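Side-chain contact in polymerase X (Deinococcus radiodurans, PDB 2W9M), which probably catalyses template-directed addition of deoxyribonucleotides to DNA as a family X polymerase, and carries a zinc-binding polymerase/histidinol phosphatase domain: residues S343-E346 with M347-T351. Residues are numbered along the deposited sequence; the frame is centred on the assembly and turned at random.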
loop_
_atom_site.group_PDB
_atom_site.type_symbol
_atom_site.label_atom_id
_atom_site.label_comp_id
_atom_site.label_asym_id
_atom_site.label_seq_id
_atom_site.Cartn_x
_atom_site.Cartn_y
_atom_site.Cartn_z
ATOM N N SER A 343 18.789 -6.461 3.659
ATOM C CA SER A 343 19.094 -7.877 3.522
ATOM C C SER A 343 17.960 -8.685 4.128
ATOM O O SER A 343 17.127 -8.145 4.852
ATOM C CB SER A 343 20.396 -8.213 4.242
ATOM O OG SER A 343 20.211 -8.177 5.649
ATOM N N ILE A 344 17.937 -9.980 3.836
ATOM C CA ILE A 344 16.938 -10.877 4.405
ATOM C C ILE A 344 17.040 -10.930 5.929
ATOM O O ILE A 344 16.026 -11.044 6.621
ATOM C CB ILE A 344 17.057 -12.304 3.820
ATOM C CG1 ILE A 344 16.753 -12.292 2.321
ATOM C CG2 ILE A 344 16.120 -13.265 4.538
ATOM C CD1 ILE A 344 16.783 -13.666 1.686
ATOM N N ARG A 345 18.261 -10.839 6.453
ATOM C CA ARG A 345 18.462 -10.870 7.900
ATOM C C ARG A 345 17.859 -9.639 8.576
ATOM O O ARG A 345 17.171 -9.766 9.585
ATOM C CB ARG A 345 19.946 -11.013 8.270
ATOM C CG ARG A 345 20.179 -11.182 9.776
ATOM C CD ARG A 345 21.652 -11.110 10.175
ATOM N NE ARG A 345 22.335 -12.400 10.081
ATOM C CZ ARG A 345 23.118 -12.763 9.067
ATOM N NH1 ARG A 345 23.321 -11.934 8.050
ATOM N NH2 ARG A 345 23.700 -13.956 9.069
ATOM N N GLU A 346 18.116 -8.456 8.022
ATOM C CA GLU A 346 17.567 -7.220 8.575
ATOM C C GLU A 346 16.039 -7.276 8.590
ATOM O O GLU A 346 15.404 -6.892 9.573
ATOM C CB GLU A 346 18.042 -5.998 7.782
ATOM C CG GLU A 346 19.550 -5.918 7.578
ATOM C CD GLU A 346 19.978 -4.678 6.802
ATOM O OE1 GLU A 346 20.522 -4.828 5.684
ATOM O OE2 GLU A 346 19.765 -3.554 7.307
ATOM N N MET A 347 15.455 -7.761 7.497
ATOM C CA MET A 347 14.003 -7.898 7.394
ATOM C C MET A 347 13.457 -8.890 8.421
ATOM O O MET A 347 12.478 -8.599 9.103
ATOM C CB MET A 347 13.586 -8.302 5.976
ATOM C CG MET A 347 13.928 -7.266 4.910
ATOM S SD MET A 347 12.889 -5.790 5.012
ATOM C CE MET A 347 11.325 -6.442 4.446
ATOM N N ALA A 348 14.093 -10.052 8.541
ATOM C CA ALA A 348 13.667 -11.047 9.525
ATOM C C ALA A 348 13.758 -10.515 10.956
ATOM O O ALA A 348 12.810 -10.640 11.730
ATOM C CB ALA A 348 14.471 -12.331 9.376
ATOM N N GLU A 349 14.902 -9.930 11.305
ATOM C CA GLU A 349 15.063 -9.274 12.602
ATOM C C GLU A 349 13.968 -8.238 12.817
ATOM O O GLU A 349 13.415 -8.127 13.907
ATOM C CB GLU A 349 16.430 -8.586 12.713
ATOM C CG GLU A 349 17.477 -9.337 13.523
ATOM C CD GLU A 349 18.461 -10.101 12.657
ATOM O OE1 GLU A 349 19.636 -9.676 12.573
ATOM O OE2 GLU A 349 18.058 -11.119 12.053
ATOM N N ALA A 350 13.664 -7.478 11.769
ATOM C CA ALA A 350 12.643 -6.441 11.847
ATOM C C ALA A 350 11.261 -7.010 12.180
ATOM O O ALA A 350 10.540 -6.444 13.008
ATOM C CB ALA A 350 12.596 -5.634 10.555
ATOM N N THR A 351 10.884 -8.122 11.548
ATOM C CA THR A 351 9.548 -8.674 11.781
ATOM C C THR A 351 9.429 -9.242 13.191
ATOM O O THR A 351 8.331 -9.355 13.729
ATOM C CB THR A 351 9.137 -9.754 10.745
ATOM O OG1 THR A 351 9.339 -11.058 11.293
ATOM C CG2 THR A 351 9.919 -9.613 9.458
#
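Met347 N donates to Ser343 O (3.2 Å), opening the i to i+4 ladder of helix 344-353. Ala348 then bonds back to Ile344 and Ala350 to Glu346, while Glu349 N reaches Arg345 O at 2.9 Å with an N-H...O angle of 173°.

A capping box closes the N-terminal end of this helix, around its first turn. Ser343 OG, the N-cap, accepts from Glu346 N at 3.2 Å; in return Glu346 OE1 takes the Ser343 N-H at 3.1 Å, from above the carboxylate plane. With CG set beside its own backbone N (chi1 -51°) and the chain extended beyond it, the glutamate reaches back to the cap.

Arg345 and Glu349 run side by side, pointing the same way, yet their nearest charged atoms, Arg345 NE and Glu349 OE1, stay 4.6 Å apart. Glu349, bent at chi2, sets OE2 3.1 Å from Arg345 CG and 3.0 Å from Arg345 O, two acceptors facing without a proton between them; the guanidinium and carboxylate planes are 69° apart.

Ile344 packs on helix 376-391, and Met347 and Ala348 on Leu359 of strand 358-364, within a beta-alpha-beta unit of the zinc-binding domain. Reciprocal capping thus satisfies two amides at the helix start, whereas Arg345–Glu349 attraction, beyond salt-bridge range, is probably weak and partly offset by OE2 facing Arg345 O.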